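Local coordinates for putative uncharacterized protein (Wolbachia pipientis, PDB 3F4S) that probably catalyses the formation of disulfide bonds in other proteins, acting as a DsbA-type thiol oxidoreductase built on a thioredoxin fold, at residues 92-97 / 105-110; 96-101 / 134-139; 112-117 / 126-131. The protein carries 1 engineered substitution. All blocks are in the same frame, centred on the assembly; numbering follows the deposited sequence.

Contact 1. Residues 92-97 / 105-110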
# COMPACT_ATOMS: atom_id res chain seq x y z
N ALA A 92 3.71 -9.17 4.94
CA ALA A 92 3.40 -7.87 5.52
C ALA A 92 4.22 -7.64 6.79
O ALA A 92 4.72 -6.53 7.03
CB ALA A 92 1.90 -7.76 5.82
N MET A 93 4.36 -8.67 7.62
CA MET A 93 5.19 -8.56 8.82
C MET A 93 6.64 -8.27 8.44
O MET A 93 7.29 -7.42 9.05
CB MET A 93 5.09 -9.85 9.64
CG MET A 93 3.70 -10.06 10.28
SD MET A 93 3.47 -11.71 10.96
CE MET A 93 4.75 -11.74 12.23
N LEU A 94 7.15 -8.98 7.44
CA LEU A 94 8.54 -8.81 7.03
C LEU A 94 8.81 -7.39 6.52
O LEU A 94 9.92 -6.88 6.69
CB LEU A 94 8.93 -9.85 5.97
CG LEU A 94 10.40 -9.89 5.55
CD1 LEU A 94 11.32 -9.99 6.77
CD2 LEU A 94 10.64 -11.03 4.58
N SER A 95 7.81 -6.75 5.93
CA SER A 95 7.99 -5.40 5.40
C SER A 95 8.43 -4.43 6.49
O SER A 95 9.05 -3.40 6.21
CB SER A 95 6.72 -4.89 4.72
OG SER A 95 5.74 -4.51 5.67
N HIS A 96 8.13 -4.75 7.74
CA HIS A 96 8.52 -3.89 8.85
C HIS A 96 10.00 -3.95 9.19
O HIS A 96 10.49 -3.18 10.01
CB HIS A 96 7.66 -4.20 10.08
CG HIS A 96 6.26 -3.71 9.95
ND1 HIS A 96 5.76 -2.67 10.71
CD2 HIS A 96 5.25 -4.09 9.13
CE1 HIS A 96 4.51 -2.44 10.37
NE2 HIS A 96 4.17 -3.29 9.42
N CYS A 97 10.72 -4.88 8.55
CA CYS A 97 12.18 -4.91 8.63
C CYS A 97 12.82 -3.83 7.75
O CYS A 97 14.04 -3.67 7.74
CB CYS A 97 12.72 -6.29 8.22
SG CYS A 97 13.29 -7.38 9.55
N PHE A 105 8.84 0.52 0.32
CA PHE A 105 8.15 0.44 -0.96
C PHE A 105 8.78 -0.62 -1.86
O PHE A 105 8.07 -1.41 -2.49
CB PHE A 105 8.15 1.80 -1.66
CG PHE A 105 7.63 1.75 -3.07
CD1 PHE A 105 6.27 1.64 -3.31
CD2 PHE A 105 8.50 1.80 -4.16
CE1 PHE A 105 5.78 1.57 -4.61
CE2 PHE A 105 8.02 1.74 -5.46
CZ PHE A 105 6.65 1.63 -5.69
N ASN A 106 10.11 -0.66 -1.90
CA ASN A 106 10.83 -1.61 -2.75
C ASN A 106 10.64 -3.05 -2.30
O ASN A 106 10.61 -3.97 -3.12
CB ASN A 106 12.32 -1.26 -2.85
CG ASN A 106 12.58 -0.16 -3.86
OD1 ASN A 106 11.76 0.09 -4.74
ND2 ASN A 106 13.73 0.49 -3.74
N PHE A 107 10.49 -3.26 -1.00
CA PHE A 107 10.20 -4.60 -0.51
C PHE A 107 8.83 -5.05 -1.00
O PHE A 107 8.68 -6.14 -1.57
CB PHE A 107 10.27 -4.69 1.02
CG PHE A 107 9.76 -6.00 1.54
CD1 PHE A 107 10.59 -7.12 1.59
CD2 PHE A 107 8.42 -6.15 1.90
CE1 PHE A 107 10.12 -8.34 2.04
CE2 PHE A 107 7.94 -7.37 2.35
CZ PHE A 107 8.79 -8.47 2.42
N ASN A 108 7.81 -4.24 -0.76
CA ASN A 108 6.46 -4.59 -1.22
C ASN A 108 6.43 -4.82 -2.73
O ASN A 108 5.80 -5.77 -3.20
CB ASN A 108 5.43 -3.56 -0.77
CG ASN A 108 5.24 -3.56 0.73
OD1 ASN A 108 5.29 -4.60 1.37
ND2 ASN A 108 5.05 -2.38 1.31
N LYS A 109 7.12 -3.95 -3.46
CA LYS A 109 7.25 -4.07 -4.92
C LYS A 109 7.83 -5.43 -5.32
O LYS A 109 7.34 -6.09 -6.25
CB LYS A 109 8.11 -2.94 -5.48
CG LYS A 109 8.28 -3.01 -6.99
CD LYS A 109 8.79 -1.68 -7.54
CE LYS A 109 10.17 -1.37 -7.01
NZ LYS A 109 11.22 -2.10 -7.76
N ALA A 110 8.88 -5.85 -4.62
CA ALA A 110 9.52 -7.13 -4.91
C ALA A 110 8.56 -8.29 -4.65
O ALA A 110 8.51 -9.25 -5.42
CB ALA A 110 10.78 -7.30 -4.07
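The phenyl ring of Phe107 has the carbonyl carbon of Leu94 over one face, so the ring lies against the main chain there. The side chain of Leu94 meets the CE1 and CZ end of the ring, while Ser95 approaches the CD2 and CE2 atoms obliquely; both come from the side on which the Leu94 backbone sits. The Phe107 ring also stacks with that of Tyr98. A flat, apolar residue suits this place, because it can cover main chain and two neighbouring side chains at once.

From Leu94, CD2 reaches Phe107 CE1 at 3.7 Å, and CB and CG follow the ring near CZ, so that the leucine and phenylalanine side chains cross at about a right angle. With CG of Phe107 anti to the backbone N (chi1 171°), the ring is carried straight across to the other segment. Ser95 offers its methylene group: CB stands 3.5 Å from Phe107 CD2, and Asn108 OD1 lies 3.7 Å from the same Ser95 CB. The serine hydroxyl turns back one turn, where Ser95 OG donates to Ala92 O at 2.6 Å from a position tilted 22° from the carbonyl plane. His81 NE2 is a second partner of this OG, and Tyr104 OH a weak one. Serine fits well here, being small enough for close packing while its buried polar atom is satisfied. No hydrogen bond joins the two segments; apolar packing does the work.

The nearest CA atoms are those of Ser95 and Phe107, 6.4 Å apart. Helices 86-94 and 101-113 pack together in the helical part of this DsbA-like protein: Leu94 also meets Phe143 and Cys146 of helix 140-147, Met93 rests on helix 150-167, and Asn108 touches Phe79 and His81 of strand 75-81.

Contact 2. Residues 96-101 / 134-139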
# COMPACT_ATOMS: atom_id res chain seq x y z
N HIS A 96 8.13 -4.75 7.74
CA HIS A 96 8.52 -3.89 8.85
C HIS A 96 10.00 -3.95 9.19
O HIS A 96 10.49 -3.18 10.01
CB HIS A 96 7.66 -4.20 10.08
CG HIS A 96 6.26 -3.71 9.95
ND1 HIS A 96 5.76 -2.67 10.71
CD2 HIS A 96 5.25 -4.09 9.13
CE1 HIS A 96 4.51 -2.44 10.37
NE2 HIS A 96 4.17 -3.29 9.42
N CYS A 97 10.72 -4.88 8.55
CA CYS A 97 12.18 -4.91 8.63
C CYS A 97 12.82 -3.83 7.75
O CYS A 97 14.04 -3.67 7.74
CB CYS A 97 12.72 -6.29 8.22
SG CYS A 97 13.29 -7.38 9.55
N TYR A 98 12.00 -3.12 6.99
CA TYR A 98 12.48 -2.10 6.05
C TYR A 98 12.00 -0.71 6.46
O TYR A 98 10.83 -0.36 6.28
CB TYR A 98 12.04 -2.44 4.62
CG TYR A 98 12.58 -3.78 4.18
CD1 TYR A 98 13.75 -3.88 3.43
CD2 TYR A 98 11.95 -4.96 4.55
CE1 TYR A 98 14.26 -5.11 3.05
CE2 TYR A 98 12.45 -6.19 4.18
CZ TYR A 98 13.60 -6.26 3.43
OH TYR A 98 14.09 -7.49 3.06
N GLU A 99 12.91 0.08 7.02
CA GLU A 99 12.55 1.33 7.68
C GLU A 99 12.45 2.54 6.75
O GLU A 99 11.49 3.31 6.83
CB GLU A 99 13.52 1.63 8.83
N LYS A 100 13.44 2.71 5.87
CA LYS A 100 13.47 3.85 4.97
C LYS A 100 12.33 3.76 3.96
O LYS A 100 11.97 2.67 3.53
CB LYS A 100 14.82 3.92 4.23
CG LYS A 100 16.02 4.13 5.14
N GLN A 101 11.77 4.90 3.58
CA GLN A 101 10.57 4.90 2.74
C GLN A 101 10.78 4.16 1.41
O GLN A 101 9.92 3.39 0.99
CB GLN A 101 10.02 6.32 2.53
CG GLN A 101 10.45 7.02 1.25
CD GLN A 101 9.69 8.31 1.01
OE1 GLN A 101 9.60 8.80 -0.12
NE2 GLN A 101 9.13 8.87 2.07
N ALA A 134 17.46 -12.19 1.27
CA ALA A 134 18.86 -12.33 0.89
C ALA A 134 19.26 -11.26 -0.13
O ALA A 134 20.31 -10.62 0.00
CB ALA A 134 19.14 -13.72 0.35
N LEU A 135 18.42 -11.05 -1.13
CA LEU A 135 18.71 -10.08 -2.17
C LEU A 135 18.81 -8.66 -1.61
O LEU A 135 19.47 -7.80 -2.19
CB LEU A 135 17.67 -10.14 -3.29
CG LEU A 135 17.74 -11.36 -4.22
CD1 LEU A 135 16.51 -11.43 -5.13
CD2 LEU A 135 19.03 -11.34 -5.05
N SER A 136 18.16 -8.43 -0.47
CA SER A 136 18.20 -7.10 0.15
C SER A 136 19.19 -7.04 1.32
O SER A 136 19.19 -6.07 2.08
CB SER A 136 16.81 -6.68 0.62
OG SER A 136 16.31 -7.57 1.59
N ASN A 137 20.03 -8.06 1.45
CA ASN A 137 21.05 -8.08 2.50
C ASN A 137 20.49 -7.99 3.92
O ASN A 137 21.16 -7.48 4.83
CB ASN A 137 22.08 -6.97 2.25
CG ASN A 137 22.60 -6.99 0.84
OD1 ASN A 137 22.43 -6.03 0.07
ND2 ASN A 137 23.21 -8.10 0.46
N LEU A 138 19.27 -8.48 4.11
CA LEU A 138 18.68 -8.58 5.43
C LEU A 138 19.26 -9.82 6.12
O LEU A 138 19.18 -10.92 5.59
CB LEU A 138 17.15 -8.69 5.32
CG LEU A 138 16.34 -8.63 6.62
CD1 LEU A 138 16.53 -7.28 7.31
CD2 LEU A 138 14.86 -8.89 6.34
N LYS A 139 19.85 -9.63 7.29
CA LYS A 139 20.48 -10.75 7.98
C LYS A 139 19.45 -11.73 8.53
O LYS A 139 18.31 -11.35 8.82
CB LYS A 139 21.41 -10.26 9.10
CG LYS A 139 22.77 -9.79 8.59
CD LYS A 139 23.70 -9.43 9.72
CE LYS A 139 24.10 -10.64 10.55
NZ LYS A 139 25.21 -10.32 11.52
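The nearest CA atoms across the contact are those of Cys97 and Leu138, 8.1 Å apart, so side chains must span the space between a turn that follows helix 86-94 and the chain that leaves helix 127-135. That second helix closes with a Schellman motif: Asn137, with positive phi (59°), is its C-prime residue, Asn137 N bonds to Ala134 O, and Leu138 N reaches back to Ala133 O. Asparagine tolerates the left-handed backbone better than most residues with a side chain. The reversal turns Leu138 toward the 96-101 segment.

Leu138 supplies the apolar half of the contact. CG stands anti to the backbone N (chi1 -172°), which swings it toward the 96-101 segment. CD1 and CD2 each lie 3.9 Å from Cys97 SG, and CD2 is equally near Cys97 CB; both methyls thus pack on the sulfur that Cys97 contributes to its disulfide with Cys146. CD2 also reaches the phenol end of Tyr98, 3.6 Å from OH, approaching the ring obliquely. Leu138 therefore covers sulfur and phenol together.

Tyrosine suits position 98 because its ring, helped into place by the stack on Phe107, is long enough to cross to the other chain segment and still ends in a polar atom. Ser136, the first residue past the helix, meets that end at the ring edge, with its CB in the ring plane. The serine side chain is folded inward, OG lying between the backbone N and the carbonyl carbon, and this also brings OG to the carbonyl oxygens of Ile132 and Ala133. A partly buried hydroxyl is thereby held by the last turn of the helix it follows and by the facing loop, the latter through the 2.7 Å hydrogen bond between Tyr98 OH and Ser136 OG.

Contact 3. Residues 112-117 / 126-131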
# COMPACT_ATOMS: atom_id res chain seq x y z
N PHE A 112 5.19 -8.23 -4.71
CA PHE A 112 4.24 -8.18 -5.83
C PHE A 112 4.85 -8.78 -7.11
O PHE A 112 4.23 -9.61 -7.78
CB PHE A 112 3.81 -6.75 -6.14
CG PHE A 112 2.75 -6.19 -5.23
CD1 PHE A 112 1.54 -6.85 -5.03
CD2 PHE A 112 2.94 -4.95 -4.64
CE1 PHE A 112 0.55 -6.28 -4.21
CE2 PHE A 112 1.96 -4.38 -3.83
CZ PHE A 112 0.77 -5.05 -3.61
N ASN A 113 6.07 -8.34 -7.43
CA ASN A 113 6.76 -8.76 -8.65
C ASN A 113 7.01 -10.25 -8.72
O ASN A 113 7.11 -10.82 -9.80
CB ASN A 113 8.10 -8.03 -8.78
CG ASN A 113 7.95 -6.64 -9.35
OD1 ASN A 113 6.92 -6.30 -9.91
ND2 ASN A 113 8.99 -5.83 -9.20
N SER A 114 7.12 -10.89 -7.56
CA SER A 114 7.54 -12.28 -7.51
C SER A 114 6.38 -13.25 -7.27
O SER A 114 6.59 -14.41 -6.92
CB SER A 114 8.62 -12.46 -6.45
OG SER A 114 9.74 -11.63 -6.73
N ILE A 115 5.16 -12.77 -7.47
CA ILE A 115 3.97 -13.56 -7.14
C ILE A 115 3.99 -14.99 -7.71
O ILE A 115 3.54 -15.93 -7.03
CB ILE A 115 2.67 -12.82 -7.54
CG1 ILE A 115 1.43 -13.53 -6.97
CG2 ILE A 115 2.57 -12.68 -9.05
CD1 ILE A 115 0.17 -12.72 -7.10
N ASP A 116 4.51 -15.17 -8.92
CA ASP A 116 4.57 -16.51 -9.54
C ASP A 116 5.48 -17.48 -8.78
O ASP A 116 5.49 -18.69 -9.06
CB ASP A 116 5.06 -16.45 -10.99
CG ASP A 116 4.06 -15.81 -11.95
OD1 ASP A 116 2.99 -15.33 -11.52
OD2 ASP A 116 4.38 -15.77 -13.15
N SER A 117 6.27 -16.96 -7.85
CA SER A 117 7.31 -17.77 -7.21
C SER A 117 6.95 -18.33 -5.83
O SER A 117 7.75 -19.06 -5.24
CB SER A 117 8.62 -16.99 -7.12
OG SER A 117 9.16 -16.75 -8.40
N LEU A 126 7.87 -20.26 2.96
CA LEU A 126 8.28 -18.86 2.82
C LEU A 126 9.63 -18.68 2.12
O LEU A 126 10.30 -17.65 2.27
CB LEU A 126 8.29 -18.17 4.20
CG LEU A 126 6.95 -18.22 4.95
CD1 LEU A 126 7.06 -17.50 6.29
CD2 LEU A 126 5.82 -17.63 4.10
N THR A 127 10.02 -19.66 1.32
CA THR A 127 11.26 -19.57 0.55
C THR A 127 11.35 -18.25 -0.23
O THR A 127 12.41 -17.63 -0.32
CB THR A 127 11.39 -20.75 -0.43
OG1 THR A 127 11.47 -21.97 0.30
CG2 THR A 127 12.65 -20.61 -1.29
N LEU A 128 10.23 -17.81 -0.80
CA LEU A 128 10.25 -16.56 -1.57
C LEU A 128 10.73 -15.40 -0.70
O LEU A 128 11.53 -14.57 -1.15
CB LEU A 128 8.87 -16.25 -2.17
CG LEU A 128 8.78 -14.87 -2.84
CD1 LEU A 128 9.89 -14.68 -3.89
CD2 LEU A 128 7.41 -14.68 -3.50
N LEU A 129 10.23 -15.32 0.53
CA LEU A 129 10.66 -14.26 1.43
C LEU A 129 12.14 -14.40 1.82
O LEU A 129 12.82 -13.40 1.99
CB LEU A 129 9.76 -14.18 2.68
CG LEU A 129 8.27 -13.91 2.44
CD1 LEU A 129 7.52 -13.73 3.75
CD2 LEU A 129 8.06 -12.70 1.53
N GLN A 130 12.62 -15.63 1.97
CA GLN A 130 14.05 -15.85 2.23
C GLN A 130 14.87 -15.30 1.07
O GLN A 130 15.92 -14.70 1.27
CB GLN A 130 14.37 -17.34 2.42
CG GLN A 130 13.66 -18.01 3.58
CD GLN A 130 14.01 -19.48 3.71
OE1 GLN A 130 14.88 -20.00 3.00
NE2 GLN A 130 13.34 -20.17 4.63
N ARG A 131 14.39 -15.51 -0.15
CA ARG A 131 15.09 -15.04 -1.34
C ARG A 131 15.11 -13.51 -1.38
O ARG A 131 16.16 -12.89 -1.61
CB ARG A 131 14.46 -15.61 -2.61
CG ARG A 131 15.12 -15.11 -3.90
CD ARG A 131 14.19 -14.20 -4.66
NE ARG A 131 13.22 -14.97 -5.43
CZ ARG A 131 12.31 -14.45 -6.24
NH1 ARG A 131 12.20 -13.13 -6.39
NH2 ARG A 131 11.49 -15.25 -6.90
O HOH W 1 10.64 -13.70 -9.22
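Polar contacts of Arg131 with Ser114 and a water form one layer of this meeting. Arg131 NH1 donates to Ser114 OG over 2.9 Å, but the bond is bent, with an angle of 134° at the hydrogen, and the oxygen is tilted 29° from the guanidinium plane. In the same position Ser114 OG also hydrogen-bonds to Ala110 O. A water accepts a bond from Arg131 NH2 at 2.9 Å and gives a weak one to Ser114 OG. Ser114 was modelled in two conformers, so all the bonds of its OG hold for the one described here. Ser117 OG lies near, in the guanidinium plane at its edge, 3.2 Å from Arg131 NH2.

Apolar packing forms the second layer, carried by Leu128. Its CD1 lies 3.6 Å from Ser114 CB and extends toward Ser117 CB, while CD2 rests 3.5 Å from Ser114 O. The same CD1 also sits over the centre of the Arg131 guanidinium, 3.3 Å above its plane. Bends at chi2 and chi3 fold the arginine chain so that its flat head covers the methyl group. Leucine suits the buried place, and a long, flexible arginine can roof it: its N-H groups point to the serine hydroxyl and the water, while its face lies against Leu128. The small serines let the two chain segments come close.

Neutral oxygens meet the guanidinium, that of Ser114 in the conformer described and that of the water, so within this contact the charge of Arg131 is probably only solvated, not neutralised by a carboxylate.

Overall arrangement
The three contacts follow the helical part of the chain, which is set against the thioredoxin-type sheet. Contacts 1 and 2 share His96 and Cys97, with centres about 8 Å apart, and meet where Phe107 CD1 comes 3.3 Å from Tyr98 CE2. Leu94 ties all three together: its CD1 is 3.7 Å from Leu138 CD2 of contact 2, and its CD2 is 3.8 Å from Leu129 CB in contact 3. Contact 3 is centred about 11 Å from the centre of contact 1 and 14 Å from that of contact 2. Phe112, in the 112-117 segment but no part of the contact itself, touches Cys54 of the probable active-site disulfide, Cys51-Cys54. The second disulfide, Cys97-Cys146, sits where contacts 1 and 2 meet.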